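Local coordinates for tryptophane-5-halogenase (Microbispora sp. ATCC PTA-5024, PDB 5UAO), which probably chlorinates carbon 5 of a tryptophan in the precursor of the lanthipeptide NAI-107, with flavin-adenine dinucleotide as its cofactor, at residues Val97-Leu103 and Phe172-Met176; Phe120-Gly125 and Tyr169-Ala173; Val154-Arg158 and Gln505-Leu509. One frame throughout, in Å; residues are numbered along the deposited sequence.

Contact 1 of 3, residues Val97-Leu103 and Phe172-Met176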
loop_
_atom_site.group_PDB
_atom_site.type_symbol
_atom_site.label_atom_id
_atom_site.label_comp_id
_atom_site.label_asym_id
_atom_site.label_seq_id
_atom_site.Cartn_x
_atom_site.Cartn_y
_atom_site.Cartn_z
ATOM N N VAL A 97 13.905 33.354 -3.523
ATOM C CA VAL A 97 12.701 33.074 -2.661
ATOM C C VAL A 97 12.978 33.368 -1.179
ATOM O O VAL A 97 12.055 33.679 -0.412
ATOM C CB VAL A 97 12.204 31.645 -2.857
ATOM C CG1 VAL A 97 11.007 31.303 -1.911
ATOM C CG2 VAL A 97 11.830 31.463 -4.313
ATOM N N ARG A 98 14.238 33.271 -0.781
ATOM C CA ARG A 98 14.648 33.470 0.573
ATOM C C ARG A 98 13.911 32.566 1.593
ATOM O O ARG A 98 13.359 33.046 2.550
ATOM C CB ARG A 98 14.586 34.966 0.949
ATOM C CG ARG A 98 15.689 35.805 0.231
ATOM C CD ARG A 98 15.534 37.329 0.367
ATOM N NE ARG A 98 14.876 37.689 1.622
ATOM C CZ ARG A 98 14.140 38.782 1.831
ATOM N NH1 ARG A 98 14.006 39.711 0.870
ATOM N NH2 ARG A 98 13.541 38.945 3.029
ATOM N N PRO A 99 14.055 31.240 1.454
ATOM C CA PRO A 99 13.309 30.328 2.300
ATOM C C PRO A 99 13.894 30.282 3.687
ATOM O O PRO A 99 15.085 30.626 3.884
ATOM C CB PRO A 99 13.557 28.977 1.652
ATOM C CG PRO A 99 14.985 29.144 1.084
ATOM C CD PRO A 99 14.906 30.516 0.511
ATOM N N THR A 100 13.052 29.893 4.646
ATOM C CA THR A 100 13.478 29.376 5.924
ATOM C C THR A 100 13.198 27.880 6.059
ATOM O O THR A 100 12.612 27.232 5.153
ATOM C CB THR A 100 12.801 30.097 7.081
ATOM O OG1 THR A 100 11.424 29.963 6.903
ATOM C CG2 THR A 100 13.152 31.546 7.055
ATOM N N TRP A 101 13.633 27.325 7.177
ATOM C CA TRP A 101 13.676 25.925 7.340
ATOM C C TRP A 101 12.639 25.478 8.339
ATOM O O TRP A 101 12.442 26.112 9.391
ATOM C CB TRP A 101 15.054 25.404 7.781
ATOM C CG TRP A 101 16.130 25.558 6.759
ATOM C CD1 TRP A 101 16.014 25.735 5.410
ATOM C CD2 TRP A 101 17.521 25.622 7.057
ATOM N NE1 TRP A 101 17.309 25.889 4.832
ATOM C CE2 TRP A 101 18.224 25.830 5.837
ATOM C CE3 TRP A 101 18.239 25.524 8.245
ATOM C CZ2 TRP A 101 19.634 25.888 5.782
ATOM C CZ3 TRP A 101 19.624 25.574 8.181
ATOM C CH2 TRP A 101 20.300 25.762 6.952
ATOM N N LYS A 102 12.053 24.342 8.010
ATOM C CA LYS A 102 10.999 23.701 8.865
ATOM C C LYS A 102 11.449 22.273 9.225
ATOM O O LYS A 102 11.584 21.421 8.360
ATOM C CB LYS A 102 9.702 23.714 8.119
ATOM C CG LYS A 102 8.556 23.086 8.880
ATOM C CD LYS A 102 7.394 22.762 7.950
ATOM C CE LYS A 102 6.276 22.087 8.697
ATOM N NZ LYS A 102 5.251 21.627 7.730
ATOM N N LEU A 103 11.806 22.069 10.484
ATOM C CA LEU A 103 12.268 20.816 11.028
ATOM C C LEU A 103 11.066 19.999 11.498
ATOM O O LEU A 103 11.154 18.765 11.760
ATOM C CB LEU A 103 13.183 21.068 12.248
ATOM C CG LEU A 103 14.498 21.798 11.975
ATOM C CD1 LEU A 103 15.377 21.852 13.188
ATOM C CD2 LEU A 103 15.208 21.089 10.862
ATOM N N PHE A 172 13.901 17.711 6.084
ATOM C CA PHE A 172 13.389 19.046 6.484
ATOM C C PHE A 172 12.701 19.663 5.284
ATOM O O PHE A 172 12.860 19.213 4.122
ATOM C CB PHE A 172 14.536 19.965 7.013
ATOM C CG PHE A 172 15.474 20.437 5.883
ATOM C CD1 PHE A 172 16.535 19.629 5.446
ATOM C CD2 PHE A 172 15.211 21.617 5.207
ATOM C CE1 PHE A 172 17.320 20.018 4.365
ATOM C CE2 PHE A 172 16.011 22.047 4.143
ATOM C CZ PHE A 172 17.081 21.236 3.728
ATOM N N ALA A 173 11.974 20.755 5.528
ATOM C CA ALA A 173 11.172 21.394 4.497
ATOM C C ALA A 173 11.401 22.886 4.535
ATOM O O ALA A 173 12.256 23.393 5.291
ATOM C CB ALA A 173 9.718 21.077 4.700
ATOM N N TYR A 174 10.741 23.572 3.611
ATOM C CA TYR A 174 10.872 24.994 3.514
ATOM C C TYR A 174 9.632 25.704 4.034
ATOM O O TYR A 174 8.472 25.245 3.877
ATOM C CB TYR A 174 11.028 25.422 2.073
ATOM C CG TYR A 174 12.299 24.952 1.346
ATOM C CD1 TYR A 174 13.545 25.029 1.945
ATOM C CD2 TYR A 174 12.239 24.541 0.012
ATOM C CE1 TYR A 174 14.684 24.616 1.270
ATOM C CE2 TYR A 174 13.401 24.178 -0.701
ATOM C CZ TYR A 174 14.618 24.208 -0.046
ATOM O OH TYR A 174 15.781 23.854 -0.739
ATOM N N HIS A 175 9.869 26.898 4.517
ATOM C CA HIS A 175 8.822 27.946 4.550
ATOM C C HIS A 175 9.190 28.989 3.484
ATOM O O HIS A 175 10.381 29.418 3.367
ATOM C CB HIS A 175 8.773 28.665 5.895
ATOM C CG HIS A 175 8.563 27.810 7.093
ATOM N ND1 HIS A 175 9.476 27.762 8.127
ATOM C CD2 HIS A 175 7.504 27.074 7.511
ATOM C CE1 HIS A 175 9.028 26.964 9.080
ATOM N NE2 HIS A 175 7.820 26.564 8.742
ATOM N N MET A 176 8.199 29.387 2.690
ATOM C CA MET A 176 8.398 30.234 1.491
ATOM C C MET A 176 7.334 31.336 1.418
ATOM O O MET A 176 6.118 31.055 1.368
ATOM C CB MET A 176 8.337 29.400 0.209
ATOM C CG MET A 176 9.304 28.236 0.182
ATOM S SD MET A 176 8.937 27.056 -1.124
ATOM C CE MET A 176 7.389 26.397 -0.541
HETATM O O HOH W 1 11.851 28.684 9.904
#
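T100, W101 and K102 face H175, Y174 and A173 in a two-stranded antiparallel sheet, buried in the tryptophan halogenase fold; the side chain of M176, at one end, is about 7 Å from the bound FAD. The backbone bonds come in two pairs. T100 N reaches H175 O at 3.0 Å and H175 N returns to T100 O at 2.8 Å, while K102 and A173 exchange both of theirs. W101 and Y174 form the non-hydrogen-bonded pair between them, where Y174 CA brings a C-H contact to T100 O (3.3 Å).

Aromatic packing fills the face carrying W101 and Y174. F172 turns its edge toward the five-membered ring of W101 in a T-shaped pair, planes at 59°, with CE2 3.9 Å from W101 CD1. Large rings with a polar rim suit this buried place: W101 NE1 bonds to Y94 and Y174 OH to H83.

On the other face K102 and H175 meet by CH-pi contact, K102 CB lying 3.7 Å from the imidazole centroid. With CG anti to the backbone N (chi1 180°) and the chain extended, K102 runs past the ring and NZ bonds to T74 O. The H175 imidazole is held at both nitrogens, NE2 by T274 OG1 and ND1, as donor, by T100 OG1 (3.2 Å), which also bonds to P288 O. Water 1, in the ring plane at the imidazole edge, donates to W101 O at 2.7 Å.

Contact 2 of 3, residues Phe120-Gly125 and Tyr169-Ala173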
loop_
_atom_site.group_PDB
_atom_site.type_symbol
_atom_site.label_atom_id
_atom_site.label_comp_id
_atom_site.label_asym_id
_atom_site.label_seq_id
_atom_site.Cartn_x
_atom_site.Cartn_y
_atom_site.Cartn_z
ATOM N N PHE A 120 10.264 15.847 11.336
ATOM C CA PHE A 120 10.264 15.091 10.079
ATOM C C PHE A 120 11.230 13.869 10.071
ATOM O O PHE A 120 11.212 13.098 9.110
ATOM C CB PHE A 120 10.734 15.993 8.937
ATOM C CG PHE A 120 9.712 16.986 8.447
ATOM C CD1 PHE A 120 8.472 16.551 7.923
ATOM C CD2 PHE A 120 10.014 18.343 8.417
ATOM C CE1 PHE A 120 7.527 17.490 7.471
ATOM C CE2 PHE A 120 9.114 19.277 7.899
ATOM C CZ PHE A 120 7.864 18.864 7.439
ATOM N N ASP A 121 12.088 13.728 11.083
ATOM C CA ASP A 121 13.289 12.841 10.989
ATOM C C ASP A 121 13.244 11.469 11.660
ATOM O O ASP A 121 14.300 10.838 11.947
ATOM C CB ASP A 121 14.475 13.536 11.592
ATOM C CG ASP A 121 14.353 13.687 13.096
ATOM O OD1 ASP A 121 13.219 13.650 13.638
ATOM O OD2 ASP A 121 15.412 13.871 13.725
ATOM N N TRP A 122 12.056 11.004 11.944
ATOM C CA TRP A 122 11.901 9.592 12.212
ATOM C C TRP A 122 12.765 8.713 11.328
ATOM O O TRP A 122 12.781 8.897 10.105
ATOM C CB TRP A 122 10.495 9.253 11.897
ATOM C CG TRP A 122 9.810 9.127 13.051
ATOM C CD1 TRP A 122 9.216 10.109 13.780
ATOM C CD2 TRP A 122 9.636 7.905 13.745
ATOM N NE1 TRP A 122 8.628 9.547 14.889
ATOM C CE2 TRP A 122 8.866 8.189 14.884
ATOM C CE3 TRP A 122 10.031 6.583 13.488
ATOM C CZ2 TRP A 122 8.482 7.190 15.793
ATOM C CZ3 TRP A 122 9.654 5.597 14.366
ATOM C CH2 TRP A 122 8.883 5.903 15.519
ATOM N N GLY A 123 13.476 7.756 11.914
ATOM C CA GLY A 123 14.454 7.029 11.108
ATOM C C GLY A 123 15.868 7.438 11.453
ATOM O O GLY A 123 16.367 7.062 12.553
ATOM N N THR A 124 16.528 8.205 10.573
ATOM C CA THR A 124 17.949 8.596 10.860
ATOM C C THR A 124 18.125 9.377 12.168
ATOM O O THR A 124 19.145 9.208 12.870
ATOM C CB THR A 124 18.630 9.386 9.708
ATOM O OG1 THR A 124 18.445 8.685 8.470
ATOM C CG2 THR A 124 20.142 9.592 9.975
ATOM N N GLY A 125 17.132 10.216 12.501
ATOM C CA GLY A 125 17.142 10.964 13.762
ATOM C C GLY A 125 16.520 10.275 14.977
ATOM O O GLY A 125 16.478 10.861 16.067
ATOM N N TYR A 169 21.329 14.462 6.337
ATOM C CA TYR A 169 20.954 13.253 7.031
ATOM C C TYR A 169 19.572 13.320 7.637
ATOM O O TYR A 169 19.056 12.309 8.057
ATOM C CB TYR A 169 22.015 12.913 8.152
ATOM C CG TYR A 169 23.427 12.711 7.567
ATOM C CD1 TYR A 169 23.656 11.753 6.549
ATOM C CD2 TYR A 169 24.486 13.463 7.994
ATOM C CE1 TYR A 169 24.923 11.579 5.996
ATOM C CE2 TYR A 169 25.755 13.322 7.446
ATOM C CZ TYR A 169 25.974 12.362 6.448
ATOM O OH TYR A 169 27.216 12.221 5.850
ATOM N N LEU A 170 18.988 14.513 7.781
ATOM C CA LEU A 170 17.731 14.671 8.544
ATOM C C LEU A 170 16.679 15.464 7.700
ATOM O O LEU A 170 16.815 16.663 7.487
ATOM C CB LEU A 170 18.027 15.457 9.829
ATOM C CG LEU A 170 19.061 14.899 10.837
ATOM C CD1 LEU A 170 19.515 15.916 11.879
ATOM C CD2 LEU A 170 18.487 13.724 11.550
ATOM N N PRO A 171 15.632 14.799 7.227
ATOM C CA PRO A 171 14.616 15.415 6.334
ATOM C C PRO A 171 14.021 16.693 6.919
ATOM O O PRO A 171 13.805 16.756 8.126
ATOM C CB PRO A 171 13.581 14.332 6.210
ATOM C CG PRO A 171 14.400 13.084 6.289
ATOM C CD PRO A 171 15.389 13.357 7.393
ATOM N N PHE A 172 13.901 17.711 6.084
ATOM C CA PHE A 172 13.389 19.046 6.484
ATOM C C PHE A 172 12.701 19.663 5.284
ATOM O O PHE A 172 12.860 19.213 4.122
ATOM C CB PHE A 172 14.536 19.965 7.013
ATOM C CG PHE A 172 15.474 20.437 5.883
ATOM C CD1 PHE A 172 16.535 19.629 5.446
ATOM C CD2 PHE A 172 15.211 21.617 5.207
ATOM C CE1 PHE A 172 17.320 20.018 4.365
ATOM C CE2 PHE A 172 16.011 22.047 4.143
ATOM C CZ PHE A 172 17.081 21.236 3.728
ATOM N N ALA A 173 11.974 20.755 5.528
ATOM C CA ALA A 173 11.172 21.394 4.497
ATOM C C ALA A 173 11.401 22.886 4.535
ATOM O O ALA A 173 12.256 23.393 5.291
ATOM C CB ALA A 173 9.718 21.077 4.700
#
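F120 holds CG anti to its own carbonyl carbon (chi1 -76°), which lays the ring along the backbone of P171-A173, and L170 has the same kind of first torsion (chi1 -59°), which helps carry CD2 to D121 and G125. From the F120 ring, CE2 touches the methyl of A173 at 3.7 Å and CD2 lies 4.0 Å from F172 CA; nearer the backbone, CB is 3.3 Å from P171 O. A flat apolar side chain suits this place, spreading along the incoming chain. With an alanine here, the A173 methyl would probably lose its aromatic neighbour and a gap would open beside F172 CA.

At the other end L170 CD2 lies 3.8 Å from both D121 OD2 and G125 CA. A side chain on G125 would collide with that carboxylate, whose oxygens bond to T143 and Q145. T124 CB rests 3.4 Å from Y169 O.

No hydrogen bond joins the two segments directly, although Q145 of helix 144-151 serves both, binding P171 O and D121 OD2. G125 N bonds to D121 O, closing the first loop into a compact turn. This is loop-against-loop packing, joining the chain that leaves strand 116-119 to the chain that enters strand 173-175.

Contact 3 of 3, residues Val154-Arg158 and Gln505-Leu509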
loop_
_atom_site.group_PDB
_atom_site.type_symbol
_atom_site.label_atom_id
_atom_site.label_comp_id
_atom_site.label_asym_id
_atom_site.label_seq_id
_atom_site.Cartn_x
_atom_site.Cartn_y
_atom_site.Cartn_z
ATOM N N VAL A 154 19.454 24.514 14.768
ATOM C CA VAL A 154 19.421 23.737 13.538
ATOM C C VAL A 154 20.721 22.921 13.435
ATOM O O VAL A 154 21.723 23.324 13.999
ATOM C CB VAL A 154 19.226 24.613 12.282
ATOM C CG1 VAL A 154 17.913 25.381 12.299
ATOM C CG2 VAL A 154 20.369 25.627 12.093
ATOM N N PRO A 155 20.702 21.780 12.730
ATOM C CA PRO A 155 21.836 20.842 12.806
ATOM C C PRO A 155 22.990 21.234 11.808
ATOM O O PRO A 155 23.312 20.525 10.837
ATOM C CB PRO A 155 21.158 19.503 12.528
ATOM C CG PRO A 155 20.040 19.843 11.540
ATOM C CD PRO A 155 19.554 21.182 11.994
ATOM N N VAL A 156 23.508 22.430 12.039
ATOM C CA VAL A 156 24.577 23.016 11.237
ATOM C C VAL A 156 25.562 23.522 12.289
ATOM O O VAL A 156 25.134 23.996 13.364
ATOM C CB VAL A 156 24.106 24.170 10.342
ATOM C CG1 VAL A 156 25.268 24.704 9.461
ATOM C CG2 VAL A 156 22.954 23.736 9.447
ATOM N N TYR A 157 26.859 23.398 11.997
ATOM C CA TYR A 157 27.913 23.579 13.022
ATOM C C TYR A 157 29.119 24.249 12.417
ATOM O O TYR A 157 29.523 23.925 11.293
ATOM C CB TYR A 157 28.337 22.231 13.550
ATOM C CG TYR A 157 27.171 21.435 14.122
ATOM C CD1 TYR A 157 26.373 20.621 13.302
ATOM C CD2 TYR A 157 26.841 21.524 15.493
ATOM C CE1 TYR A 157 25.296 19.918 13.837
ATOM C CE2 TYR A 157 25.760 20.814 16.027
ATOM C CZ TYR A 157 24.977 20.046 15.193
ATOM O OH TYR A 157 23.929 19.344 15.721
ATOM N N ARG A 158 29.664 25.237 13.102
ATOM C CA ARG A 158 30.943 25.754 12.675
ATOM C C ARG A 158 31.944 24.618 12.890
ATOM O O ARG A 158 32.047 24.086 13.985
ATOM C CB ARG A 158 31.325 27.010 13.418
ATOM C CG ARG A 158 31.173 28.261 12.563
ATOM C CD ARG A 158 31.255 29.521 13.404
ATOM N NE ARG A 158 30.359 29.476 14.575
ATOM C CZ ARG A 158 29.723 30.533 15.086
ATOM N NH1 ARG A 158 29.867 31.744 14.547
ATOM N NH2 ARG A 158 28.925 30.384 16.138
ATOM N N GLN A 505 19.206 29.460 13.529
ATOM C CA GLN A 505 18.898 29.312 12.086
ATOM C C GLN A 505 19.499 30.432 11.232
ATOM O O GLN A 505 19.962 30.211 10.091
ATOM C CB GLN A 505 17.372 29.159 11.859
ATOM C CG GLN A 505 16.999 29.279 10.431
ATOM C CD GLN A 505 15.539 28.959 10.063
ATOM O OE1 GLN A 505 14.562 29.035 10.861
ATOM N NE2 GLN A 505 15.396 28.690 8.838
ATOM N N SER A 506 19.451 31.648 11.740
ATOM C CA SER A 506 19.693 32.772 10.911
ATOM C C SER A 506 21.200 32.721 10.405
ATOM O O SER A 506 21.483 32.939 9.185
ATOM C CB SER A 506 19.382 34.061 11.693
ATOM O OG SER A 506 19.645 35.179 10.840
ATOM N N GLU A 507 22.106 32.321 11.298
ATOM C CA GLU A 507 23.542 32.136 10.957
ATOM C C GLU A 507 23.750 31.021 9.909
ATOM O O GLU A 507 24.525 31.138 8.951
ATOM C CB GLU A 507 24.354 31.794 12.212
ATOM C CG GLU A 507 25.876 31.888 11.959
ATOM C CD GLU A 507 26.727 31.647 13.206
ATOM O OE1 GLU A 507 26.203 31.822 14.345
ATOM O OE2 GLU A 507 27.925 31.257 13.041
ATOM N N ALA A 508 22.998 29.941 10.082
ATOM C CA ALA A 508 23.081 28.825 9.181
ATOM C C ALA A 508 22.558 29.121 7.778
ATOM O O ALA A 508 23.153 28.640 6.803
ATOM C CB ALA A 508 22.378 27.626 9.792
ATOM N N LEU A 509 21.468 29.894 7.655
ATOM C CA LEU A 509 20.960 30.307 6.348
ATOM C C LEU A 509 22.018 31.177 5.623
ATOM O O LEU A 509 22.197 31.061 4.427
ATOM C CB LEU A 509 19.656 31.127 6.451
ATOM C CG LEU A 509 18.431 30.365 6.883
ATOM C CD1 LEU A 509 17.277 31.337 7.016
ATOM C CD2 LEU A 509 18.113 29.326 5.810
#
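E507 brings its carboxylate over one face of the R158 guanidinium, with CD 3.3 Å above the plane and displaced toward the rim. The two flat groups are steeply turned, their planes 67° apart, so this is not the side-on pairing in which two N-H groups meet two oxygens. A salt bridge is modelled from R158 NH1 to E507 OE2, but its 2.5 Å length is doubtful, since OE2 also comes too close to the arginine and R158 is poorly ordered. The opposite charges probably draw the two groups together, even if the exact geometry is unsure, and long flexible chains suit this more open margin of the contact: as modelled, R158 bends at chi3 (-50°), turning its guanidinium toward the helix, while E507 reaches out extended.

The buried part is apolar. The contact sets the start of helix 505-514 against the first strand of a beta hairpin formed by strands 156-159 and 162-165. Before that strand the chain makes an inverse gamma turn centred on P155, with V156 N bonded to V154 O at 2.8 Å. The turn puts P155 on the far side, while V154 and V156 both direct their side chains at the helix.

A508 meets both valines. Its CB lies 3.7 Å from V154 CG2 and 3.9 Å from V156 CB, and a methyl is small enough for the helix to come this close. V154 divides its branches: CG2, between its backbone N and carbonyl carbon, goes to A508, and CG1 goes to Q505 CB at 3.8 Å. Beta-branched valine presents such a broad, rigid surface from an extended backbone. L503, just before the helix, makes backbone hydrogen bonds to V154 and V156, and Y157 OH bonds to L498 O.

Along the chain the first segments come in order, 97-103, 120-125 and 154-158; then 169-173 and 172-176 overlap, so contacts 1 and 2 share F172 and A173. Residues 505-509 come far later, bringing helix 505-514, near the C-terminal end of the chain, back onto this region. The centres of contacts 1 and 2 lie about 14 Å apart, those of contacts 1 and 3 about 13 Å, and those of contacts 2 and 3 about 16 Å. L103 O and F120 N, 3.1 Å apart, probably bond contact 1 to contact 2. W101 packs on A508 and L509 toward contact 3, and L170 touches P155. The three thus form one continuous patch, reaching from near the flavin to the outlying hairpin.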